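Local coordinates for protein FACT complex subunit SPT16 (Ashbya gossypii, PDB 6A8M) that probably acts, as the SPT16 subunit of the FACT histone chaperone, in reorganizing nucleosomes during transcription, replication and DNA repair, at residues A[311-316]-A[405-410]; A[284-289]-A[411-416]. One frame throughout, in Å; residues are numbered along the deposited sequence.

Contact 1: residues A[311-316]-A[405-410]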
loop_
_atom_site.group_PDB
_atom_site.type_symbol
_atom_site.label_atom_id
_atom_site.label_comp_id
_atom_site.label_asym_id
_atom_site.label_seq_id
_atom_site.Cartn_x
_atom_site.Cartn_y
_atom_site.Cartn_z
ATOM N N SER A 311 -13.105 -30.808 7.883
ATOM C CA SER A 311 -14.450 -31.265 8.221
ATOM C C SER A 311 -15.482 -30.695 7.246
ATOM O O SER A 311 -15.214 -29.751 6.501
ATOM C CB SER A 311 -14.827 -30.822 9.622
ATOM O OG SER A 311 -15.100 -29.432 9.586
ATOM N N ASP A 312 -16.695 -31.268 7.275
ATOM C CA ASP A 312 -17.754 -30.781 6.390
ATOM C C ASP A 312 -18.110 -29.332 6.691
ATOM O O ASP A 312 -18.429 -28.562 5.775
ATOM C CB ASP A 312 -19.008 -31.652 6.499
ATOM C CG ASP A 312 -18.818 -33.036 5.916
ATOM O OD1 ASP A 312 -17.930 -33.211 5.050
ATOM O OD2 ASP A 312 -19.579 -33.946 6.314
ATOM N N GLU A 313 -18.085 -28.934 7.969
ATOM C CA GLU A 313 -18.383 -27.532 8.248
ATOM C C GLU A 313 -17.299 -26.616 7.695
ATOM O O GLU A 313 -17.600 -25.512 7.221
ATOM C CB GLU A 313 -18.576 -27.318 9.752
ATOM C CG GLU A 313 -19.854 -27.967 10.277
ATOM C CD GLU A 313 -19.967 -27.936 11.782
ATOM O OE1 GLU A 313 -19.116 -27.285 12.429
ATOM O OE2 GLU A 313 -20.912 -28.574 12.311
ATOM N N MET A 314 -16.039 -27.061 7.716
ATOM C CA MET A 314 -14.977 -26.246 7.139
ATOM C C MET A 314 -15.160 -26.077 5.639
ATOM O O MET A 314 -15.020 -24.964 5.115
ATOM C CB MET A 314 -13.613 -26.861 7.438
ATOM C CG MET A 314 -13.253 -26.834 8.887
ATOM S SD MET A 314 -11.753 -27.764 9.181
ATOM C CE MET A 314 -11.836 -27.926 10.958
ATOM N N THR A 315 -15.496 -27.158 4.926
ATOM C CA THR A 315 -15.634 -27.034 3.473
ATOM C C THR A 315 -16.864 -26.220 3.114
ATOM O O THR A 315 -16.829 -25.424 2.180
ATOM C CB THR A 315 -15.692 -28.404 2.789
ATOM O OG1 THR A 315 -16.922 -29.084 3.106
ATOM C CG2 THR A 315 -14.497 -29.231 3.187
ATOM N N ASP A 316 -17.948 -26.385 3.868
ATOM C CA ASP A 316 -19.148 -25.600 3.595
ATOM C C ASP A 316 -18.877 -24.113 3.805
ATOM O O ASP A 316 -19.305 -23.269 3.007
ATOM C CB ASP A 316 -20.295 -26.081 4.487
ATOM C CG ASP A 316 -20.826 -27.458 4.090
ATOM O OD1 ASP A 316 -20.439 -27.973 3.021
ATOM O OD2 ASP A 316 -21.648 -28.021 4.857
ATOM N N LYS A 405 -15.215 -23.043 15.537
ATOM C CA LYS A 405 -14.915 -24.400 15.960
ATOM C C LYS A 405 -15.833 -25.363 15.230
ATOM O O LYS A 405 -17.018 -25.080 15.047
ATOM C CB LYS A 405 -15.096 -24.589 17.471
ATOM C CG LYS A 405 -14.137 -23.783 18.335
ATOM C CD LYS A 405 -14.158 -24.281 19.787
ATOM C CE LYS A 405 -13.605 -23.227 20.743
ATOM N NZ LYS A 405 -12.243 -22.769 20.345
ATOM N N ASP A 406 -15.292 -26.496 14.812
ATOM C CA ASP A 406 -16.160 -27.549 14.303
ATOM C C ASP A 406 -17.132 -27.991 15.395
ATOM O O ASP A 406 -16.740 -28.198 16.544
ATOM C CB ASP A 406 -15.336 -28.738 13.824
ATOM C CG ASP A 406 -16.192 -29.784 13.172
ATOM O OD1 ASP A 406 -16.424 -29.668 11.953
ATOM O OD2 ASP A 406 -16.682 -30.685 13.882
ATOM N N SER A 407 -18.416 -28.102 15.047
ATOM C CA SER A 407 -19.421 -28.356 16.074
ATOM C C SER A 407 -19.310 -29.742 16.701
ATOM O O SER A 407 -19.815 -29.945 17.816
ATOM C CB SER A 407 -20.819 -28.176 15.488
ATOM O OG SER A 407 -21.156 -29.277 14.672
ATOM N N LYS A 408 -18.677 -30.697 16.025
ATOM C CA LYS A 408 -18.591 -32.057 16.548
ATOM C C LYS A 408 -17.228 -32.392 17.141
ATOM O O LYS A 408 -17.160 -33.017 18.207
ATOM C CB LYS A 408 -18.932 -33.063 15.447
ATOM C CG LYS A 408 -20.347 -32.909 14.912
ATOM C CD LYS A 408 -21.387 -32.891 16.047
ATOM C CE LYS A 408 -22.798 -32.778 15.484
ATOM N NZ LYS A 408 -22.920 -31.580 14.610
ATOM N N THR A 409 -16.139 -31.986 16.485
ATOM C CA THR A 409 -14.805 -32.254 17.007
ATOM C C THR A 409 -14.282 -31.145 17.908
ATOM O O THR A 409 -13.290 -31.363 18.604
ATOM C CB THR A 409 -13.805 -32.433 15.865
ATOM O OG1 THR A 409 -13.618 -31.168 15.227
ATOM C CG2 THR A 409 -14.315 -33.451 14.837
ATOM N N GLY A 410 -14.904 -29.967 17.892
ATOM C CA GLY A 410 -14.390 -28.831 18.629
ATOM C C GLY A 410 -13.132 -28.212 18.066
ATOM O O GLY A 410 -12.595 -27.280 18.682
HETATM O O HOH W 1 -18.282 -30.792 10.209
HETATM O O HOH W 2 -18.089 -24.794 12.297
#
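S311, just before helix 312-332, and E313 in its first turn each hold one part of the turn that follows strand 394-405. The hydroxyl of S311 donates to D406, with OG 2.7 Å from OD1, meeting that oxygen on its anti side and 31° out of the carboxylate plane. D406 reaches it with CG anti to the backbone N (chi1 -174°). E313 grips S407 with both carboxylate oxygens: S407 N donates to OE1 over 2.8 Å, on the syn side but tilted out of the plane, while S407 OG gives OE2 a very short bond of 2.5 Å. The two carboxylates lie stacked, their planes 24° apart, with E313 OE1 only 3.6 Å from D406 OD1. Such closeness of like charges could raise the proton affinity of either group, although the surrounding donors may offset it. S311 also N-caps the helix and forms a capping box with M314: M314 N donates to S311 OG, and S311 N donates weakly to M314 SD in return. Two backbone N-H groups of its own loop grip D406 OD2 and hold the carboxylate's rotation: K408 N, from above the plane, makes an Asx turn, and T409 N, at the anti lone pair, an Asx motif. K408 NZ donates to S407 OG (2.9 Å), a second-shell hold. Waters link E313 N to D406 OD1 and E313 OE1 to K405 O.

Contact 2: residues A[284-289]-A[411-416]; sequences NGCILA and ASYALQ
The Y413 ring meets C286 obliquely: SG lies 4.7 Å from the ring centroid and 58° off its normal, a Cys sulfur-aromatic contact with SG nearest to CD2, at 3.6 Å. At the ring's edge, in plane, sits A411 O, where the loop runs into strand 412-424. The thiol also touches the methyl CD2 of L415, and C286 CB approaches A414 O to 3.2 Å. That carbonyl is buried without a hydrogen-bonding partner, covered further by L288 CD2. L288 CG lies anti to the carbonyl carbon, beside the backbone N (chi1 -52°). L288 CD1 meets A414 CB at 4.1 Å, CD2 comes near Q416 N at 3.7 Å, and both methyls touch Q416 CB. L288 and Q416 cross at about a right angle. No direct hydrogen bond joins segments 284-289 and 411-416; the axes of 285-289 and 412-416 approach to 6.3 Å, with 44° between their directions. Instead, a water bridges C286 N and S412 O. This is packing between two sheets of the M24 peptidase-like domain. Strand 285-295 pairs with 298-308, strand 412-424 with 394-405, and helix 312-332 adds M314 against C286 and Y413, L321 against L415, and N317 ND2 at the Y413 hydroxyl.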
loop_
_atom_site.group_PDB
_atom_site.type_symbol
_atom_site.label_atom_id
_atom_site.label_comp_id
_atom_site.label_asym_id
_atom_site.label_seq_id
_atom_site.Cartn_x
_atom_site.Cartn_y
_atom_site.Cartn_z
ATOM N N ASN A 284 -3.516 -29.867 9.883
ATOM C CA ASN A 284 -4.891 -30.337 9.913
ATOM C C ASN A 284 -5.810 -29.135 9.799
ATOM O O ASN A 284 -5.449 -28.033 10.213
ATOM C CB ASN A 284 -5.217 -31.085 11.204
ATOM C CG ASN A 284 -5.199 -32.568 11.021
ATOM O OD1 ASN A 284 -6.043 -33.131 10.312
ATOM N ND2 ASN A 284 -4.233 -33.224 11.654
ATOM N N GLY A 285 -7.004 -29.366 9.259
ATOM C CA GLY A 285 -8.020 -28.317 9.260
ATOM C C GLY A 285 -7.638 -27.149 8.369
ATOM O O GLY A 285 -7.232 -27.335 7.218
ATOM N N CYS A 286 -7.768 -25.921 8.886
ATOM C CA CYS A 286 -7.516 -24.718 8.096
ATOM C C CYS A 286 -6.135 -24.119 8.376
ATOM O O CYS A 286 -5.702 -24.015 9.532
ATOM C CB CYS A 286 -8.599 -23.662 8.355
ATOM S SG CYS A 286 -10.265 -24.214 7.926
ATOM N N ILE A 287 -5.443 -23.731 7.302
ATOM C CA ILE A 287 -4.164 -23.034 7.388
ATOM C C ILE A 287 -4.257 -21.759 6.558
ATOM O O ILE A 287 -4.636 -21.808 5.379
ATOM C CB ILE A 287 -3.006 -23.919 6.902
ATOM C CG1 ILE A 287 -2.978 -25.202 7.740
ATOM C CG2 ILE A 287 -1.676 -23.144 6.943
ATOM C CD1 ILE A 287 -1.988 -26.226 7.255
ATOM N N LEU A 288 -3.934 -20.624 7.173
ATOM C CA LEU A 288 -4.040 -19.326 6.526
ATOM C C LEU A 288 -2.680 -18.873 6.020
ATOM O O LEU A 288 -1.671 -18.965 6.733
ATOM C CB LEU A 288 -4.583 -18.272 7.491
ATOM C CG LEU A 288 -5.883 -18.616 8.231
ATOM C CD1 LEU A 288 -6.338 -17.383 9.004
ATOM C CD2 LEU A 288 -6.977 -19.109 7.307
ATOM N N ALA A 289 -2.663 -18.339 4.804
ATOM C CA ALA A 289 -1.435 -17.802 4.241
ATOM C C ALA A 289 -1.716 -16.472 3.566
ATOM O O ALA A 289 -2.774 -16.293 2.954
ATOM C CB ALA A 289 -0.829 -18.779 3.234
ATOM N N ALA A 411 -12.641 -28.696 16.924
ATOM C CA ALA A 411 -11.394 -28.199 16.355
ATOM C C ALA A 411 -11.499 -26.720 15.984
ATOM O O ALA A 411 -12.428 -26.303 15.291
ATOM C CB ALA A 411 -11.018 -29.036 15.129
ATOM N N SER A 412 -10.535 -25.934 16.450
ATOM C CA SER A 412 -10.485 -24.511 16.136
ATOM C C SER A 412 -10.064 -24.296 14.688
ATOM O O SER A 412 -9.150 -24.961 14.182
ATOM C CB SER A 412 -9.489 -23.803 17.055
ATOM O OG SER A 412 -9.919 -23.852 18.404
ATOM N N TYR A 413 -10.713 -23.346 14.015
ATOM C CA TYR A 413 -10.267 -22.967 12.681
ATOM C C TYR A 413 -10.627 -21.516 12.391
ATOM O O TYR A 413 -11.220 -20.814 13.214
ATOM C CB TYR A 413 -10.828 -23.902 11.608
ATOM C CG TYR A 413 -12.320 -23.862 11.345
ATOM C CD1 TYR A 413 -13.210 -24.581 12.144
ATOM C CD2 TYR A 413 -12.824 -23.177 10.238
ATOM C CE1 TYR A 413 -14.588 -24.577 11.858
ATOM C CE2 TYR A 413 -14.183 -23.161 9.950
ATOM C CZ TYR A 413 -15.052 -23.857 10.754
ATOM O OH TYR A 413 -16.397 -23.843 10.448
ATOM N N ALA A 414 -10.183 -21.058 11.231
ATOM C CA ALA A 414 -10.404 -19.694 10.786
ATOM C C ALA A 414 -10.336 -19.746 9.275
ATOM O O ALA A 414 -9.857 -20.727 8.696
ATOM C CB ALA A 414 -9.375 -18.709 11.368
ATOM N N LEU A 415 -10.851 -18.707 8.642
ATOM C CA LEU A 415 -10.903 -18.651 7.188
ATOM C C LEU A 415 -10.465 -17.277 6.738
ATOM O O LEU A 415 -10.855 -16.270 7.333
ATOM C CB LEU A 415 -12.327 -18.915 6.641
ATOM C CG LEU A 415 -12.929 -20.263 7.046
ATOM C CD1 LEU A 415 -14.412 -20.321 6.677
ATOM C CD2 LEU A 415 -12.166 -21.415 6.384
ATOM N N GLN A 416 -9.704 -17.220 5.650
ATOM C CA GLN A 416 -9.306 -15.917 5.162
ATOM C C GLN A 416 -9.021 -15.994 3.671
ATOM O O GLN A 416 -8.342 -16.907 3.208
ATOM C CB GLN A 416 -8.083 -15.397 5.926
ATOM C CG GLN A 416 -7.671 -14.011 5.509
ATOM C CD GLN A 416 -6.676 -13.419 6.467
ATOM O OE1 GLN A 416 -5.580 -13.987 6.683
ATOM N NE2 GLN A 416 -7.052 -12.306 7.080
HETATM O O HOH W 3 -8.038 -26.024 11.839
HETATM O O HOH W 4 -5.233 -16.153 4.666
#

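In the fold
The centres of contacts 1 and 2 are 11 Å apart, and the hairpin of strands 394-405 and 412-424 runs through both: its turn supplies 405-410 to contact 1, and the end of the loop and the start of the second strand supply 411-416 to contact 2. Where they join, D406 N lies 2.9 Å from A411 O, a probable hydrogen bond, and Y413 CE1 packs 3.6 Å from D406 N. Helix 312-332 is the other shared element, bound at its N-terminal end by the turn and packed against contact 2 through M314, N317 and L321. Contact 1 is a polar surface contact, contact 2 a buried, mainly apolar one. Both belong to the M24 peptidase-like part of SPT16.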